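Local coordinates for protein oxalate--CoA ligase (Arabidopsis thaliana, PDB 5IE2) that belongs to the ANL superfamily of AMP-binding enzymes and is seen here with adenosine-5'-triphosphate bound, at residues Tyr312-Ala317 with Phe390-Ile395; Val337-Gly342 with Asp401-Leu406. One frame throughout, in Å; residues are numbered along the deposited sequence.

Interaction 1: residues Tyr312-Ala317 with Phe390-Ile395; sequences YAMTEA and FHTGDI. With ATP (adenosine-5'-triphosphate), chain C.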
# COMPACT_ATOMS: atom_id res chain seq x y z
N TYR A 312 -8.48 -4.70 3.36
CA TYR A 312 -8.19 -3.71 4.40
C TYR A 312 -6.78 -3.98 4.93
O TYR A 312 -6.42 -5.13 5.17
CB TYR A 312 -9.26 -3.83 5.49
CG TYR A 312 -8.98 -3.20 6.86
CD1 TYR A 312 -8.67 -1.85 6.98
CD2 TYR A 312 -9.18 -3.95 8.01
CE1 TYR A 312 -8.49 -1.24 8.28
CE2 TYR A 312 -9.03 -3.37 9.27
CZ TYR A 312 -8.67 -2.04 9.40
OH TYR A 312 -8.50 -1.52 10.66
N ALA A 313 -5.96 -2.93 5.01
CA ALA A 313 -4.54 -3.10 5.30
C ALA A 313 -3.93 -1.88 5.96
O ALA A 313 -4.50 -0.83 5.88
CB ALA A 313 -3.75 -3.40 4.00
N MET A 314 -2.80 -2.04 6.64
CA MET A 314 -2.13 -0.88 7.22
C MET A 314 -0.66 -1.20 7.42
O MET A 314 -0.25 -2.36 7.48
CB MET A 314 -2.82 -0.47 8.54
CG MET A 314 -2.60 -1.45 9.72
SD MET A 314 -3.73 -1.02 11.09
CE MET A 314 -3.40 0.72 11.42
N THR A 315 0.15 -0.15 7.52
CA THR A 315 1.58 -0.34 7.63
C THR A 315 1.93 -1.22 8.85
O THR A 315 2.80 -2.05 8.76
CB THR A 315 2.31 1.04 7.76
OG1 THR A 315 1.98 1.83 6.63
CG2 THR A 315 3.81 0.87 7.80
N GLU A 316 1.26 -0.98 9.97
CA GLU A 316 1.57 -1.73 11.21
C GLU A 316 1.25 -3.23 11.16
O GLU A 316 1.74 -4.01 12.00
CB GLU A 316 0.80 -1.13 12.39
CG GLU A 316 1.25 0.23 12.84
CD GLU A 316 0.43 1.36 12.15
OE1 GLU A 316 0.03 1.18 10.99
OE2 GLU A 316 0.20 2.40 12.82
N ALA A 317 0.42 -3.62 10.21
CA ALA A 317 0.05 -5.03 9.99
C ALA A 317 0.89 -5.63 8.85
O ALA A 317 0.54 -6.68 8.33
CB ALA A 317 -1.49 -5.10 9.62
N PHE A 390 -3.14 -5.36 18.77
CA PHE A 390 -2.86 -4.01 18.34
C PHE A 390 -4.19 -3.28 18.03
O PHE A 390 -5.02 -3.81 17.30
CB PHE A 390 -1.95 -4.05 17.12
CG PHE A 390 -1.76 -2.70 16.46
CD1 PHE A 390 -1.09 -1.69 17.13
CD2 PHE A 390 -2.28 -2.47 15.17
CE1 PHE A 390 -0.91 -0.44 16.51
CE2 PHE A 390 -2.12 -1.24 14.56
CZ PHE A 390 -1.45 -0.22 15.23
N HIS A 391 -4.37 -2.06 18.58
CA HIS A 391 -5.58 -1.24 18.36
C HIS A 391 -5.38 -0.41 17.08
O HIS A 391 -4.45 0.38 17.03
CB HIS A 391 -5.84 -0.32 19.56
CG HIS A 391 -6.30 -1.05 20.76
ND1 HIS A 391 -7.54 -0.83 21.33
CD2 HIS A 391 -5.75 -2.08 21.45
CE1 HIS A 391 -7.71 -1.67 22.34
NE2 HIS A 391 -6.63 -2.43 22.44
N THR A 392 -6.19 -0.64 16.04
CA THR A 392 -5.93 -0.01 14.72
C THR A 392 -6.30 1.48 14.63
O THR A 392 -5.85 2.17 13.71
CB THR A 392 -6.70 -0.70 13.56
OG1 THR A 392 -8.12 -0.56 13.80
CG2 THR A 392 -6.36 -2.16 13.48
N GLY A 393 -7.19 1.94 15.51
CA GLY A 393 -7.72 3.29 15.37
C GLY A 393 -8.90 3.40 14.42
O GLY A 393 -9.40 4.52 14.17
N ASP A 394 -9.34 2.28 13.85
CA ASP A 394 -10.49 2.24 12.93
C ASP A 394 -11.68 1.68 13.63
O ASP A 394 -11.56 0.73 14.42
CB ASP A 394 -10.19 1.36 11.69
CG ASP A 394 -8.99 1.87 10.87
OD1 ASP A 394 -8.98 3.09 10.54
OD2 ASP A 394 -8.04 1.06 10.55
N ILE A 395 -12.85 2.25 13.32
CA ILE A 395 -14.11 1.76 13.79
C ILE A 395 -14.76 0.91 12.68
O ILE A 395 -14.79 1.30 11.49
CB ILE A 395 -15.05 2.91 14.17
CG1 ILE A 395 -14.41 3.77 15.30
CG2 ILE A 395 -16.43 2.39 14.55
CD1 ILE A 395 -14.19 2.93 16.58
PG ATP C . -1.31 7.54 9.77
O1G ATP C . -2.55 8.25 10.33
O2G ATP C . -0.08 8.37 9.84
O3G ATP C . -1.11 6.17 10.43
PB ATP C . -2.50 6.09 7.58
O1B ATP C . -3.15 6.54 6.29
O2B ATP C . -3.31 5.56 8.70
O3B ATP C . -1.53 7.27 8.18
PA ATP C . -1.52 3.63 6.27
O1A ATP C . -0.92 2.52 7.12
O2A ATP C . -0.94 3.93 4.94
O3A ATP C . -1.38 4.99 7.13
O5' ATP C . -3.10 3.42 6.18
C5' ATP C . -3.83 2.39 6.91
C4' ATP C . -5.25 2.94 7.12
O4' ATP C . -5.92 3.00 5.85
C3' ATP C . -6.12 2.00 7.89
O3' ATP C . -5.89 2.16 9.29
C2' ATP C . -7.52 2.42 7.49
O2' ATP C . -7.85 3.65 8.15
C1' ATP C . -7.30 2.78 6.05
N9 ATP C . -7.72 1.69 5.12
C8 ATP C . -6.97 0.73 4.58
N7 ATP C . -7.75 -0.04 3.76
C5 ATP C . -9.01 0.49 3.79
C6 ATP C . -10.30 0.18 3.14
N6 ATP C . -10.39 -0.85 2.23
N1 ATP C . -11.34 0.99 3.44
C2 ATP C . -11.23 2.04 4.30
N3 ATP C . -10.08 2.38 4.94
C4 ATP C . -8.97 1.63 4.69

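Interaction 2: residues Val337-Gly342 with Asp401-Leu406; sequences VGKPVG and DGYLHL. With ATP (adenosine-5'-triphosphate), chain C.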
# COMPACT_ATOMS: atom_id res chain seq x y z
N VAL A 337 -14.80 -5.03 3.64
CA VAL A 337 -13.44 -5.43 3.39
C VAL A 337 -13.19 -6.92 3.77
O VAL A 337 -12.03 -7.36 3.97
CB VAL A 337 -12.43 -4.49 4.11
CG1 VAL A 337 -12.50 -3.11 3.52
CG2 VAL A 337 -12.73 -4.37 5.60
N GLY A 338 -14.26 -7.70 3.83
CA GLY A 338 -14.12 -9.14 3.90
C GLY A 338 -13.68 -9.69 5.25
O GLY A 338 -13.95 -9.11 6.28
N LYS A 339 -12.94 -10.79 5.21
CA LYS A 339 -12.67 -11.58 6.44
C LYS A 339 -11.20 -11.54 6.77
O LYS A 339 -10.38 -11.47 5.89
CB LYS A 339 -13.12 -13.04 6.24
CG LYS A 339 -14.61 -13.14 5.96
CD LYS A 339 -15.08 -14.61 6.00
CE LYS A 339 -14.55 -15.40 4.83
NZ LYS A 339 -15.41 -15.15 3.65
N PRO A 340 -10.85 -11.65 8.07
CA PRO A 340 -9.45 -11.67 8.51
C PRO A 340 -8.65 -12.75 7.78
O PRO A 340 -9.21 -13.85 7.59
CB PRO A 340 -9.55 -12.05 10.01
CG PRO A 340 -10.92 -11.72 10.40
CD PRO A 340 -11.81 -11.79 9.18
N VAL A 341 -7.39 -12.49 7.42
CA VAL A 341 -6.59 -13.52 6.74
C VAL A 341 -5.35 -13.80 7.59
O VAL A 341 -4.51 -12.94 7.73
CB VAL A 341 -6.17 -13.07 5.32
CG1 VAL A 341 -5.28 -14.17 4.58
CG2 VAL A 341 -7.39 -12.73 4.47
N GLY A 342 -5.26 -15.00 8.16
CA GLY A 342 -4.05 -15.44 8.84
C GLY A 342 -3.72 -14.71 10.14
O GLY A 342 -2.59 -14.73 10.57
N ASP A 401 -21.94 -13.00 8.75
CA ASP A 401 -21.05 -13.88 7.95
C ASP A 401 -19.58 -13.70 8.32
O ASP A 401 -18.72 -14.36 7.75
CB ASP A 401 -21.20 -13.62 6.44
CG ASP A 401 -22.60 -13.95 5.92
OD1 ASP A 401 -23.19 -14.98 6.36
OD2 ASP A 401 -23.13 -13.16 5.12
N GLY A 402 -19.29 -12.80 9.26
CA GLY A 402 -17.92 -12.55 9.66
C GLY A 402 -17.19 -11.61 8.72
O GLY A 402 -15.95 -11.53 8.74
N TYR A 403 -17.94 -10.89 7.88
CA TYR A 403 -17.32 -9.89 7.00
C TYR A 403 -17.23 -8.54 7.72
O TYR A 403 -18.18 -8.12 8.34
CB TYR A 403 -18.13 -9.70 5.70
CG TYR A 403 -17.95 -10.77 4.67
CD1 TYR A 403 -17.51 -10.44 3.38
CD2 TYR A 403 -18.23 -12.11 4.96
CE1 TYR A 403 -17.32 -11.42 2.39
CE2 TYR A 403 -18.05 -13.10 3.97
CZ TYR A 403 -17.63 -12.74 2.70
OH TYR A 403 -17.43 -13.72 1.72
N LEU A 404 -16.08 -7.87 7.61
CA LEU A 404 -15.87 -6.60 8.27
C LEU A 404 -16.38 -5.45 7.39
O LEU A 404 -16.14 -5.41 6.19
CB LEU A 404 -14.37 -6.42 8.61
CG LEU A 404 -13.85 -5.10 9.16
CD1 LEU A 404 -14.50 -4.82 10.51
CD2 LEU A 404 -12.32 -5.15 9.28
N HIS A 405 -17.06 -4.51 8.04
CA HIS A 405 -17.52 -3.28 7.44
C HIS A 405 -16.91 -2.12 8.18
O HIS A 405 -17.18 -1.98 9.37
CB HIS A 405 -19.05 -3.16 7.50
CG HIS A 405 -19.77 -4.28 6.82
ND1 HIS A 405 -20.39 -4.12 5.59
CD2 HIS A 405 -19.95 -5.57 7.18
CE1 HIS A 405 -20.91 -5.28 5.22
NE2 HIS A 405 -20.68 -6.17 6.18
N LEU A 406 -16.12 -1.29 7.51
CA LEU A 406 -15.50 -0.14 8.17
C LEU A 406 -16.39 1.10 8.20
O LEU A 406 -17.08 1.42 7.23
CB LEU A 406 -14.18 0.20 7.48
CG LEU A 406 -13.13 -0.89 7.65
CD1 LEU A 406 -12.00 -0.59 6.64
CD2 LEU A 406 -12.59 -1.01 9.06
PG ATP C . -1.31 7.54 9.77
O1G ATP C . -2.55 8.25 10.33
O2G ATP C . -0.08 8.37 9.84
O3G ATP C . -1.11 6.17 10.43
PB ATP C . -2.50 6.09 7.58
O1B ATP C . -3.15 6.54 6.29
O2B ATP C . -3.31 5.56 8.70
O3B ATP C . -1.53 7.27 8.18
PA ATP C . -1.52 3.63 6.27
O1A ATP C . -0.92 2.52 7.12
O2A ATP C . -0.94 3.93 4.94
O3A ATP C . -1.38 4.99 7.13
O5' ATP C . -3.10 3.42 6.18
C5' ATP C . -3.83 2.39 6.91
C4' ATP C . -5.25 2.94 7.12
O4' ATP C . -5.92 3.00 5.85
C3' ATP C . -6.12 2.00 7.89
O3' ATP C . -5.89 2.16 9.29
C2' ATP C . -7.52 2.42 7.49
O2' ATP C . -7.85 3.65 8.15
C1' ATP C . -7.30 2.78 6.05
N9 ATP C . -7.72 1.69 5.12
C8 ATP C . -6.97 0.73 4.58
N7 ATP C . -7.75 -0.04 3.76
C5 ATP C . -9.01 0.49 3.79
C6 ATP C . -10.30 0.18 3.14
N6 ATP C . -10.39 -0.85 2.23
N1 ATP C . -11.34 0.99 3.44
C2 ATP C . -11.23 2.04 4.30
N3 ATP C . -10.08 2.38 4.94
C4 ATP C . -8.97 1.63 4.69

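Interaction 1: residues Tyr312-Ala317 with Phe390-Ile395
The Tyr312 phenol and the Asp394 carboxylate meet tip to tip, with ring and carboxylate planes 66° apart. Tyr312 OH donates to Asp394 OD2 at 2.6 Å, arriving on its anti side. Placing CG anti to the backbone N (chi1 163°) directs the Tyr312 ring at Thr392 and Asp394. Asp394 also takes both ribose hydroxyls of ATP, O2' on OD1 at 2.7 Å and O3' on OD2, so OD2 is gripped twice and the carboxylate is fixed in rotation. Asp394 N donates to Thr392 OG1 at 3.1 Å, closing an ST turn around Gly393, and Thr392 OG1 is in turn bonded to Val363 O.

Beside this polar cluster, Met314 brings SD in the ring plane to the edge of Phe390, 3.8 Å from CE2, a Met-aromatic contact. Its SD also lies 3.7 Å from Thr392 CG2. The Glu316 side chain crosses that of Phe390 at about a right angle, its CG 3.6 Å from Phe390 CZ, while its carboxylate bonds Tyr374. An aspartate clamping both ribose hydroxyls, together with a Tyr-x-x-Thr-Glu segment whose Thr315 N holds ATP O1A of the alpha-phosphate at 2.9 Å, is characteristic of the nucleotide site of ANL enzymes.

Interaction 2: residues Val337-Gly342 with Asp401-Leu406
Val337 and Gly338 lie against Leu404 through two backbone hydrogen bonds, Val337 N to Leu404 O at 2.9 Å and Leu404 N to Gly338 O at 2.8 Å, while the touching parts run 118° apart and soon diverge. Gly338 adopts a positive phi, a conformation glycine takes readily, and its carbonyl O also receives a CA-H...O contact from Tyr403.

Toward the nucleotide, Val337 and Leu404 lie side by side and point the same way, Val337 CG2 being 3.8 Å from Leu404 CD2. That methyl also approaches Leu406 CD1. The two branches of Val337 divide the work: CG2 sits between the backbone N and the carbonyl carbon, facing the leucines, whereas CG1, anti to the carbonyl carbon, comes within 3.4 Å of ATP N6. Leu406 CD1 reaches the same adenine, 3.6 Å from ATP C2.

Toward the other end, Lys339 is laid across Tyr403. Its CG stands over one face, offset toward the rim and 4.1 Å from the ring centroid, a CH-pi contact. Bends at chi3 and chi4 (-70° and -81°) then curl the chain along the ring until NZ is 3.1 Å from Tyr403 OH, a hydroxyl bonded to Pro331 O.

Strand 339-340, an outer strand, pairs with 319-323 in the sheet that also holds 308-314, whereas 404-409 pairs with 394-398 in the antiparallel sheet. The contact therefore joins two sheets, with strand 308-314 packing on it through Tyr312, and Met345 and Ile347 of strand 344-348 against Leu404.

Tyr312 joins the two contacts, whose centres are about 13 Å apart. The side chain that reaches Asp394 in interaction 1 rests on the hydrophobic group of interaction 2: Tyr312 CB is 3.5 Å from Val337 CB, its CD1 is 3.6 Å from Leu406 CD1, and its CD2 lies equally close to Leu404 CD2. Strands 394-398 and 404-409 follow each other in the chain and are antiparallel neighbours in one sheet, and Ile395 O packs 4.0 Å from Leu406 CD2. Both contacts border ATP: interaction 1 binds the ribose and alpha-phosphate and also borders the adenine at C8 and N7, while interaction 2 touches the adenine at N6 and C2. Arg409, farther along strand 404-409, also bonds the nucleotide.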